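Local coordinates for uncharacterized protein (Helicobacter pylori, PDB 4O5J), which is the sialic acid-binding adhesin SabA, an outer membrane protein whose extracellular domain probably attaches the bacterium to sialylated carbohydrates on host cells, at residues N85-A89 with E346-I350; I91-L95 with L159-Q163; N171-L176 with P188-V193; L197-Q201 with I250-Q254. Residues are numbered along the deposited sequence.

Interaction 1. Residues N85-A89 with E346-I350; sequences NAVQA and EVQTI
Both segments are single turns inside longer alpha helices, 85-89 on helix 82-101 and 346-350 on the long helix 343-396. They run roughly antiparallel, with a signed crossing angle of -143° and axes 8.9 Å apart at closest approach. Small residues allow that closeness: Ala-89 CA lies 5.6 Å from Glu-346 CA, and Ala-86 CA lies 6.2 Å from Ile-350 CA.

The direct polar link is made by Asn-85. With chi1 t, its amide reaches across, and ND2 donates a straight hydrogen bond of 3.0 Å to Glu-346 O. That carbonyl also accepts from Ile-350 N at 3.1 Å, so it serves its own helix and the neighbour. A water extends the link, donating to Thr-349 OG1 at 3.1 Å and weakly to Asn-85 OD1 at 3.4 Å; Thr-349 OG1 is also bonded to Gln-345 O.

Apolar contacts gather on Ile-350, whose m,t side chain brings CD1 to 4.3 Å from Ala-86 CB and 4.2 Å from Ala-89 CB. Val-347 CG2 lies 4.4 Å from Ala-89 CB. Beyond, Ile-350 and Val-347 both touch Phe-305 of helix 281-309, continuing the helical bundle. Glu-346 extends over Ala-89, its OE1 3.4 Å from Ala-89 CA.

The chemistry is thus two-sided: an alanine-lined apolar seam, with a side-chain-to-backbone hydrogen bond beside it that pairs Asn-85 with the Glu-346 carbonyl.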
loop_
_atom_site.group_PDB
_atom_site.type_symbol
_atom_site.label_atom_id
_atom_site.label_comp_id
_atom_site.label_asym_id
_atom_site.label_seq_id
_atom_site.Cartn_x
_atom_site.Cartn_y
_atom_site.Cartn_z
ATOM N N ASN A 85 6.446 -5.387 -4.285
ATOM C CA ASN A 85 7.348 -4.610 -3.463
ATOM C C ASN A 85 6.574 -4.010 -2.241
ATOM O O ASN A 85 7.083 -3.981 -1.115
ATOM C CB ASN A 85 8.036 -3.515 -4.248
ATOM C CG ASN A 85 8.802 -2.591 -3.292
ATOM O OD1 ASN A 85 9.893 -2.923 -2.798
ATOM N ND2 ASN A 85 8.182 -1.450 -2.938
ATOM N N ALA A 86 5.350 -3.537 -2.481
ATOM C CA ALA A 86 4.527 -3.010 -1.393
ATOM C C ALA A 86 4.288 -4.132 -0.357
ATOM O O ALA A 86 4.394 -3.915 0.855
ATOM C CB ALA A 86 3.212 -2.486 -1.940
ATOM N N VAL A 87 3.941 -5.340 -0.831
ATOM C CA VAL A 87 3.757 -6.456 0.067
ATOM C C VAL A 87 5.007 -6.715 0.919
ATOM O O VAL A 87 4.902 -6.922 2.132
ATOM C CB VAL A 87 3.394 -7.752 -0.709
ATOM C CG1 VAL A 87 3.391 -8.951 0.215
ATOM C CG2 VAL A 87 2.043 -7.594 -1.397
ATOM N N GLN A 88 6.181 -6.709 0.305
ATOM C CA GLN A 88 7.424 -6.880 1.030
ATOM C C GLN A 88 7.550 -5.854 2.158
ATOM O O GLN A 88 7.892 -6.210 3.319
ATOM C CB GLN A 88 8.637 -6.775 0.114
ATOM C CG GLN A 88 8.942 -8.040 -0.690
ATOM C CD GLN A 88 9.368 -9.241 0.198
ATOM O OE1 GLN A 88 9.447 -9.179 1.455
ATOM N NE2 GLN A 88 9.675 -10.339 -0.462
ATOM N N ALA A 89 7.279 -4.601 1.847
ATOM C CA ALA A 89 7.375 -3.522 2.864
ATOM C C ALA A 89 6.409 -3.774 4.017
ATOM O O ALA A 89 6.789 -3.697 5.198
ATOM C CB ALA A 89 7.089 -2.149 2.238
ATOM N N GLU A 346 12.574 -0.308 0.628
ATOM C CA GLU A 346 11.327 -0.815 0.040
ATOM C C GLU A 346 10.235 0.259 0.044
ATOM O O GLU A 346 9.465 0.397 -0.925
ATOM C CB GLU A 346 10.860 -2.015 0.827
ATOM C CG GLU A 346 11.782 -3.187 0.645
ATOM C CD GLU A 346 11.493 -4.317 1.640
ATOM O OE1 GLU A 346 10.686 -4.135 2.575
ATOM O OE2 GLU A 346 12.089 -5.396 1.510
ATOM N N VAL A 347 10.150 1.013 1.133
ATOM C CA VAL A 347 9.191 2.096 1.243
ATOM C C VAL A 347 9.478 3.173 0.182
ATOM O O VAL A 347 8.559 3.661 -0.502
ATOM C CB VAL A 347 9.203 2.721 2.658
ATOM C CG1 VAL A 347 8.373 4.017 2.689
ATOM C CG2 VAL A 347 8.697 1.693 3.659
ATOM N N GLN A 348 10.753 3.518 0.017
ATOM C CA GLN A 348 11.117 4.541 -0.979
ATOM C C GLN A 348 10.776 4.039 -2.371
ATOM O O GLN A 348 10.355 4.791 -3.235
ATOM C CB GLN A 348 12.587 4.872 -0.905
ATOM C CG GLN A 348 12.961 5.601 0.400
ATOM C CD GLN A 348 12.077 6.827 0.700
ATOM O OE1 GLN A 348 11.956 7.742 -0.134
ATOM N NE2 GLN A 348 11.473 6.855 1.901
ATOM N N THR A 349 10.952 2.742 -2.588
ATOM C CA THR A 349 10.573 2.163 -3.887
ATOM C C THR A 349 9.076 2.344 -4.183
ATOM O O THR A 349 8.702 2.580 -5.347
ATOM C CB THR A 349 10.976 0.697 -3.965
ATOM O OG1 THR A 349 12.408 0.612 -3.856
ATOM C CG2 THR A 349 10.501 0.019 -5.238
ATOM N N ILE A 350 8.216 2.205 -3.171
ATOM C CA ILE A 350 6.798 2.469 -3.359
ATOM C C ILE A 350 6.628 3.917 -3.824
ATOM O O ILE A 350 5.896 4.190 -4.761
ATOM C CB ILE A 350 6.002 2.334 -2.073
ATOM C CG1 ILE A 350 6.216 0.968 -1.453
ATOM C CG2 ILE A 350 4.536 2.508 -2.398
ATOM C CD1 ILE A 350 5.411 0.798 -0.170
HETATM O O HOH W 1 13.149 -2.096 -2.565
#

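Interaction 2. Residues I91-L95 with L159-Q163; sequences ITSVL and LQAAQ
Helix 82-101 contributes the turn 91-95, and helix 146-163 contributes its last turn, 159-163. Their axes cross at -147°, close to antiparallel, and approach to 10.6 Å, a spacing bridged chiefly by Leu-159, Leu-95, Ile-91 and Gln-163. The nearest CA pairs are Leu-95 with Gln-160 at 7.1 Å and Ile-91 with Gln-163 at 7.6 Å.

Leu-159 comes first and inserts among three apolar residues. In its t,p rotamer, CD1 meets Ile-91 CG2 at 3.9 Å, while CD2 lies 3.6 Å from Val-94 CG1 and 3.9 Å from Leu-95 CD2. One residue on, Gln-160 meets Leu-95 CD1 with its CA at 3.8 Å and its NE2 at 4.1 Å. Gln-163, extended with chi1 and chi2 both t, closes the turn: NE2 donates to Thr-92 OG1 at 3.1 Å, and OE1 lies 3.3 Å from Leu-95 CD1. This amide is shared further, OE1 bonding to Tyr-337 OH and NE2 to Gln-88 OE1, while Thr-92 OG1 also bonds to Gln-88 O.

In this buried helix-helix interface of the adhesion domain, helix 193-209 packs alongside, with Ala-196 and Leu-197 against Ile-91 and with Ala-200 and Met-204 against Val-94. Helix 241-268 also meets Val-94, through Ile-246 and Ile-250.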
loop_
_atom_site.group_PDB
_atom_site.type_symbol
_atom_site.label_atom_id
_atom_site.label_comp_id
_atom_site.label_asym_id
_atom_site.label_seq_id
_atom_site.Cartn_x
_atom_site.Cartn_y
_atom_site.Cartn_z
ATOM N N ILE A 91 4.819 -6.568 5.046
ATOM C CA ILE A 91 5.174 -7.770 5.839
ATOM C C ILE A 91 6.388 -7.504 6.720
ATOM O O ILE A 91 6.377 -7.793 7.909
ATOM C CB ILE A 91 5.476 -9.002 4.918
ATOM C CG1 ILE A 91 4.274 -9.412 4.059
ATOM C CG2 ILE A 91 5.853 -10.203 5.776
ATOM C CD1 ILE A 91 3.030 -9.706 4.828
ATOM N N THR A 92 7.443 -6.959 6.127
ATOM C CA THR A 92 8.634 -6.594 6.874
ATOM C C THR A 92 8.275 -5.689 8.068
ATOM O O THR A 92 8.817 -5.837 9.173
ATOM C CB THR A 92 9.602 -5.843 5.994
ATOM O OG1 THR A 92 10.029 -6.719 4.945
ATOM C CG2 THR A 92 10.807 -5.404 6.790
ATOM N N SER A 93 7.326 -4.771 7.856
ATOM C CA SER A 93 7.009 -3.844 8.911
ATOM C C SER A 93 6.155 -4.542 10.018
ATOM O O SER A 93 6.277 -4.237 11.215
ATOM C CB SER A 93 6.420 -2.554 8.345
ATOM O OG SER A 93 5.140 -2.783 7.911
ATOM N N VAL A 94 5.283 -5.470 9.613
ATOM C CA VAL A 94 4.540 -6.257 10.591
ATOM C C VAL A 94 5.504 -7.079 11.457
ATOM O O VAL A 94 5.386 -7.120 12.703
ATOM C CB VAL A 94 3.519 -7.207 9.897
ATOM C CG1 VAL A 94 2.954 -8.196 10.918
ATOM C CG2 VAL A 94 2.394 -6.413 9.229
ATOM N N LEU A 95 6.465 -7.755 10.836
ATOM C CA LEU A 95 7.430 -8.565 11.619
ATOM C C LEU A 95 8.360 -7.619 12.401
ATOM O O LEU A 95 8.851 -7.950 13.459
ATOM C CB LEU A 95 8.243 -9.467 10.686
ATOM C CG LEU A 95 7.428 -10.642 10.133
ATOM C CD1 LEU A 95 8.185 -11.383 9.007
ATOM C CD2 LEU A 95 7.062 -11.587 11.289
ATOM N N LEU A 159 4.284 -16.272 9.707
ATOM C CA LEU A 159 4.490 -15.123 8.823
ATOM C C LEU A 159 5.978 -15.029 8.463
ATOM O O LEU A 159 6.328 -14.809 7.285
ATOM C CB LEU A 159 4.008 -13.820 9.490
ATOM C CG LEU A 159 4.116 -12.564 8.657
ATOM C CD1 LEU A 159 3.388 -12.731 7.318
ATOM C CD2 LEU A 159 3.558 -11.391 9.479
ATOM N N GLN A 160 6.856 -15.173 9.445
ATOM C CA GLN A 160 8.288 -15.193 9.147
ATOM C C GLN A 160 8.650 -16.279 8.104
ATOM O O GLN A 160 9.410 -16.023 7.149
ATOM C CB GLN A 160 9.073 -15.402 10.447
ATOM C CG GLN A 160 10.579 -15.639 10.257
ATOM C CD GLN A 160 11.251 -14.424 9.729
ATOM O OE1 GLN A 160 11.601 -14.342 8.542
ATOM N NE2 GLN A 160 11.379 -13.461 10.557
ATOM N N ALA A 161 8.127 -17.507 8.277
ATOM C CA ALA A 161 8.413 -18.566 7.296
ATOM C C ALA A 161 7.855 -18.219 5.898
ATOM O O ALA A 161 8.465 -18.554 4.875
ATOM C CB ALA A 161 7.872 -19.938 7.766
ATOM N N ALA A 162 6.673 -17.577 5.856
ATOM C CA ALA A 162 6.071 -17.207 4.572
ATOM C C ALA A 162 6.996 -16.255 3.815
ATOM O O ALA A 162 7.128 -16.323 2.601
ATOM C CB ALA A 162 4.712 -16.567 4.784
ATOM N N GLN A 163 7.635 -15.346 4.555
ATOM C CA GLN A 163 8.457 -14.332 3.906
ATOM C C GLN A 163 9.824 -14.850 3.461
ATOM O O GLN A 163 10.292 -14.554 2.359
ATOM C CB GLN A 163 8.657 -13.112 4.853
ATOM C CG GLN A 163 9.630 -12.105 4.247
ATOM C CD GLN A 163 9.818 -10.915 5.149
ATOM O OE1 GLN A 163 10.123 -11.052 6.345
ATOM N NE2 GLN A 163 9.624 -9.721 4.588
#

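Interaction 3. Residues N171-L176 with P188-V193; sequences NNLCAL and PPNSTV
A single beta bridge, Leu-173 with Ser-191, joins two stretches that otherwise form no regular strand, and a side-chain amide of Asn-172 extends it. The segments' end-to-end directions lie 56° apart. CA atoms approach to 3.9 Å at Asn-172 and Pro-189, 5.1 Å at Leu-173 and Ser-191, and 5.3 Å at Cys-174 and Thr-192.

Two backbone bonds flank Leu-173: Ser-191 N donates to Asn-172 O at 3.1 Å, and Cys-174 N donates to Ser-191 O at 2.9 Å, the pattern of a parallel bridge. Asn-172, chi1 t, then grips Asn-190, its OD1 accepting from Asn-190 N at 2.7 Å and its ND2 donating to Asn-190 OD1 at 2.9 Å. Just before it, Asn-171 forms an Asx turn, OD1 accepting from Leu-173 N at 3.1 Å while ND2 donates to Leu-173 O at 2.8 Å.

Cys-174 SG, disulfide-bonded to Cys-179, packs 4.0 Å from Pro-189 CB. Further on, Leu-176 CD1 meets Val-193 CG2 at 4.0 Å, and a water donates to Ala-175 O at 2.8 Å and accepts from Val-193 N at 2.9 Å. Thr-192 is the N-cap of helix 193-209, its OG1 bonded to Asn-195 N.

The polar cross-links between the segments are thus hydrogen bonds of backbone and asparagine amide, while the disulfide closes a short loop from Cys-174 to Cys-179 within the same connection.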
loop_
_atom_site.group_PDB
_atom_site.type_symbol
_atom_site.label_atom_id
_atom_site.label_comp_id
_atom_site.label_asym_id
_atom_site.label_seq_id
_atom_site.Cartn_x
_atom_site.Cartn_y
_atom_site.Cartn_z
ATOM N N ASN A 171 14.075 -15.206 -0.384
ATOM C CA ASN A 171 12.691 -14.849 -0.474
ATOM C C ASN A 171 11.783 -16.064 -0.629
ATOM O O ASN A 171 12.029 -16.884 -1.469
ATOM C CB ASN A 171 12.470 -13.909 -1.661
ATOM C CG ASN A 171 10.996 -13.695 -1.938
ATOM O OD1 ASN A 171 10.236 -13.158 -1.112
ATOM N ND2 ASN A 171 10.578 -14.125 -3.081
ATOM N N ASN A 172 10.734 -16.157 0.184
ATOM C CA ASN A 172 9.787 -17.262 0.082
ATOM C C ASN A 172 8.429 -16.836 -0.477
ATOM O O ASN A 172 7.532 -17.681 -0.611
ATOM C CB ASN A 172 9.607 -17.991 1.422
ATOM C CG ASN A 172 8.977 -19.362 1.247
ATOM O OD1 ASN A 172 9.267 -20.046 0.283
ATOM N ND2 ASN A 172 8.103 -19.760 2.162
ATOM N N LEU A 173 8.277 -15.545 -0.810
ATOM C CA LEU A 173 7.025 -15.048 -1.399
ATOM C C LEU A 173 6.975 -15.154 -2.922
ATOM O O LEU A 173 7.898 -14.714 -3.579
ATOM C CB LEU A 173 6.757 -13.611 -0.995
ATOM C CG LEU A 173 6.525 -13.383 0.489
ATOM C CD1 LEU A 173 6.500 -11.899 0.721
ATOM C CD2 LEU A 173 5.223 -14.003 0.936
ATOM N N CYS A 174 5.884 -15.693 -3.480
ATOM C CA CYS A 174 5.706 -15.843 -4.950
ATOM C C CYS A 174 5.171 -14.577 -5.555
ATOM O O CYS A 174 4.495 -13.820 -4.855
ATOM C CB CYS A 174 4.682 -16.969 -5.261
ATOM S SG CYS A 174 5.208 -18.431 -4.409
ATOM N N ALA A 175 5.414 -14.379 -6.867
ATOM C CA ALA A 175 4.760 -13.328 -7.611
ATOM C C ALA A 175 3.234 -13.439 -7.450
ATOM O O ALA A 175 2.737 -14.462 -7.013
ATOM C CB ALA A 175 5.159 -13.374 -9.089
ATOM N N LEU A 176 2.495 -12.398 -7.824
ATOM C CA LEU A 176 1.060 -12.396 -7.661
ATOM C C LEU A 176 0.431 -13.507 -8.507
ATOM O O LEU A 176 -0.676 -13.922 -8.232
ATOM C CB LEU A 176 0.469 -11.057 -8.054
ATOM C CG LEU A 176 0.257 -10.030 -6.898
ATOM C CD1 LEU A 176 1.487 -9.878 -6.034
ATOM C CD2 LEU A 176 -0.209 -8.659 -7.418
ATOM N N PRO A 188 11.940 -23.678 -4.609
ATOM C CA PRO A 188 11.387 -22.323 -4.979
ATOM C C PRO A 188 10.572 -21.675 -3.861
ATOM O O PRO A 188 10.296 -22.349 -2.886
ATOM C CB PRO A 188 10.487 -22.623 -6.224
ATOM C CG PRO A 188 10.026 -24.033 -6.007
ATOM C CD PRO A 188 11.159 -24.757 -5.246
ATOM N N PRO A 189 10.201 -20.377 -3.974
ATOM C CA PRO A 189 9.332 -19.730 -2.942
ATOM C C PRO A 189 7.978 -20.465 -2.818
ATOM O O PRO A 189 7.410 -20.826 -3.843
ATOM C CB PRO A 189 9.138 -18.294 -3.489
ATOM C CG PRO A 189 9.576 -18.349 -4.901
ATOM C CD PRO A 189 10.654 -19.394 -4.969
ATOM N N ASN A 190 7.451 -20.712 -1.620
ATOM C CA ASN A 190 6.253 -21.543 -1.575
ATOM C C ASN A 190 5.098 -20.894 -0.811
ATOM O O ASN A 190 4.189 -21.564 -0.402
ATOM C CB ASN A 190 6.626 -22.979 -1.099
ATOM C CG ASN A 190 7.132 -22.987 0.299
ATOM O OD1 ASN A 190 6.837 -22.100 1.092
ATOM N ND2 ASN A 190 7.917 -23.995 0.617
ATOM N N SER A 191 5.120 -19.570 -0.640
ATOM C CA SER A 191 3.978 -18.873 -0.016
ATOM C C SER A 191 3.403 -17.832 -0.939
ATOM O O SER A 191 4.154 -17.107 -1.575
ATOM C CB SER A 191 4.392 -18.257 1.312
ATOM O OG SER A 191 3.392 -17.361 1.799
ATOM N N THR A 192 2.085 -17.783 -1.052
ATOM C CA THR A 192 1.454 -16.737 -1.846
ATOM C C THR A 192 1.483 -15.434 -1.010
ATOM O O THR A 192 1.628 -15.488 0.247
ATOM C CB THR A 192 0.010 -17.049 -2.169
ATOM O OG1 THR A 192 -0.738 -17.121 -0.947
ATOM C CG2 THR A 192 -0.139 -18.410 -2.967
ATOM N N VAL A 193 1.351 -14.283 -1.683
ATOM C CA VAL A 193 1.271 -13.024 -0.937
ATOM C C VAL A 193 -0.047 -13.001 -0.174
ATOM O O VAL A 193 -0.106 -12.417 0.898
ATOM C CB VAL A 193 1.368 -11.766 -1.812
ATOM C CG1 VAL A 193 2.677 -11.708 -2.565
ATOM C CG2 VAL A 193 0.307 -11.810 -2.762
HETATM O O HOH W 2 1.360 -14.818 -4.545
#

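Interaction 4. Residues L197-Q201 with I250-Q254; sequences LNLAQ and IPILQ
This is an antiparallel helix-helix contact in the adhesion domain, joining helix 193-209 to helix 241-268 through apolar side chains, with glutamines along one edge. The turns 197-201 and 250-254 cross at -159°, their axes 10.1 Å apart at closest approach, and Gln-201 CA and Ile-250 CA are the nearest CA pair at 6.3 Å. Helix 241-268 is kinked here: Pro-251 has no backbone hydrogen to bond the preceding turn.

Leu-197, in its m,t rotamer, points across the interface and places CD2 at 4.2 Å from Leu-253 CD2 and 4.4 Å from Ile-250 CG2, while its CB lies 3.9 Å from Gln-254 CG. Ile-250, also m,t, extends CD1 to 4.0 Å from Ala-200 CB, and its CG2 lies 3.5 Å from Leu-197 O. At the edge, Gln-201 folds over the other helix with chi1 t and chi2 p, its OE1 3.5 Å from both Ile-250 CG2 and Pro-251 CG. Its NE2 turns to a different partner, hydrogen-bonding Asp-205 OD1 in its own helix.

Helix 82-101 meets Ile-250 through Val-90, and meets Leu-253 through Ala-86, Val-87 and Val-90. Ile-304 of helix 281-309 also touches Leu-253, and Leu-159 of helix 146-163 reaches Ala-200. Leucine, isoleucine and alanine facing one another between near-antiparallel helices, with more helices packed around them, are typical of an alpha-helical bundle.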
loop_
_atom_site.group_PDB
_atom_site.type_symbol
_atom_site.label_atom_id
_atom_site.label_comp_id
_atom_site.label_asym_id
_atom_site.label_seq_id
_atom_site.Cartn_x
_atom_site.Cartn_y
_atom_site.Cartn_z
ATOM N N LEU A 197 -0.357 -12.017 3.686
ATOM C CA LEU A 197 -1.246 -10.933 4.125
ATOM C C LEU A 197 -2.260 -11.452 5.136
ATOM O O LEU A 197 -2.575 -10.789 6.132
ATOM C CB LEU A 197 -1.936 -10.244 2.970
ATOM C CG LEU A 197 -0.930 -9.475 2.102
ATOM C CD1 LEU A 197 -1.622 -8.953 0.874
ATOM C CD2 LEU A 197 -0.301 -8.330 2.907
ATOM N N ASN A 198 -2.776 -12.676 4.896
ATOM C CA ASN A 198 -3.743 -13.248 5.810
ATOM C C ASN A 198 -3.131 -13.531 7.216
ATOM O O ASN A 198 -3.757 -13.290 8.229
ATOM C CB ASN A 198 -4.286 -14.562 5.195
ATOM C CG ASN A 198 -5.227 -15.254 6.151
ATOM O OD1 ASN A 198 -4.868 -16.204 6.777
ATOM N ND2 ASN A 198 -6.389 -14.729 6.314
ATOM N N LEU A 199 -1.908 -14.050 7.251
ATOM C CA LEU A 199 -1.263 -14.301 8.516
ATOM C C LEU A 199 -1.013 -12.946 9.228
ATOM O O LEU A 199 -1.250 -12.810 10.438
ATOM C CB LEU A 199 0.040 -15.067 8.304
ATOM C CG LEU A 199 -0.126 -16.531 7.885
ATOM C CD1 LEU A 199 1.206 -17.096 7.386
ATOM C CD2 LEU A 199 -0.679 -17.366 9.022
ATOM N N ALA A 200 -0.537 -11.957 8.479
ATOM C CA ALA A 200 -0.282 -10.604 9.012
ATOM C C ALA A 200 -1.586 -10.044 9.601
ATOM O O ALA A 200 -1.591 -9.567 10.744
ATOM C CB ALA A 200 0.224 -9.660 7.917
ATOM N N GLN A 201 -2.669 -10.129 8.842
ATOM C CA GLN A 201 -3.963 -9.620 9.276
ATOM C C GLN A 201 -4.368 -10.284 10.630
ATOM O O GLN A 201 -4.798 -9.616 11.579
ATOM C CB GLN A 201 -4.995 -9.851 8.185
ATOM C CG GLN A 201 -6.398 -9.449 8.545
ATOM C CD GLN A 201 -6.548 -7.968 8.414
ATOM O OE1 GLN A 201 -6.479 -7.433 7.297
ATOM N NE2 GLN A 201 -6.735 -7.268 9.549
ATOM N N ILE A 250 -2.786 -3.466 5.654
ATOM C CA ILE A 250 -3.026 -4.889 5.203
ATOM C C ILE A 250 -4.284 -5.038 4.322
ATOM O O ILE A 250 -4.192 -5.477 3.166
ATOM C CB ILE A 250 -2.998 -5.852 6.381
ATOM C CG1 ILE A 250 -1.632 -5.738 7.059
ATOM C CG2 ILE A 250 -3.287 -7.319 5.935
ATOM C CD1 ILE A 250 -1.625 -6.157 8.492
ATOM N N PRO A 251 -5.468 -4.623 4.815
ATOM C CA PRO A 251 -6.662 -4.735 3.981
ATOM C C PRO A 251 -6.533 -3.929 2.705
ATOM O O PRO A 251 -7.020 -4.365 1.666
ATOM C CB PRO A 251 -7.786 -4.135 4.842
ATOM C CG PRO A 251 -7.275 -4.180 6.228
ATOM C CD PRO A 251 -5.779 -4.034 6.129
ATOM N N ILE A 252 -5.859 -2.781 2.771
ATOM C CA ILE A 252 -5.651 -1.976 1.561
ATOM C C ILE A 252 -4.830 -2.770 0.548
ATOM O O ILE A 252 -5.156 -2.819 -0.647
ATOM C CB ILE A 252 -4.934 -0.638 1.858
ATOM C CG1 ILE A 252 -5.856 0.281 2.641
ATOM C CG2 ILE A 252 -4.494 0.042 0.584
ATOM C CD1 ILE A 252 -5.144 1.577 3.155
ATOM N N LEU A 253 -3.752 -3.389 1.022
ATOM C CA LEU A 253 -2.893 -4.176 0.159
ATOM C C LEU A 253 -3.673 -5.436 -0.382
ATOM O O LEU A 253 -3.589 -5.762 -1.562
ATOM C CB LEU A 253 -1.664 -4.568 0.924
ATOM C CG LEU A 253 -0.453 -4.875 0.119
ATOM C CD1 LEU A 253 -0.272 -3.963 -1.047
ATOM C CD2 LEU A 253 0.701 -4.719 1.061
ATOM N N GLN A 254 -4.477 -6.090 0.471
ATOM C CA GLN A 254 -5.313 -7.220 0.024
ATOM C C GLN A 254 -6.209 -6.779 -1.086
ATOM O O GLN A 254 -6.367 -7.482 -2.100
ATOM C CB GLN A 254 -6.156 -7.840 1.124
ATOM C CG GLN A 254 -5.315 -8.518 2.186
ATOM C CD GLN A 254 -6.086 -8.865 3.472
ATOM O OE1 GLN A 254 -6.768 -7.992 4.053
ATOM N NE2 GLN A 254 -5.988 -10.138 3.932
#

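Overall arrangement
After the first two helices, helix 82-101 supplies the first partner of two contacts. Its 85-89 turn waits for 346-350, so interaction 1 closes the longest loop and the other three nest inside it. Interaction 2 closes first, when helix 146-163 returns against 91-95. The chain then enters interaction 3, which closes at the start of helix 193-209; interaction 4 closes next, once helix 241-268 arrives. These three follow in series, without crossing. Interactions 1 and 2 share helix 82-101, a backbone hydrogen bond between Gln-163 and Asn-172 ties interaction 2 to interaction 3, and interactions 3 and 4 adjoin in sequence at helix 193-209.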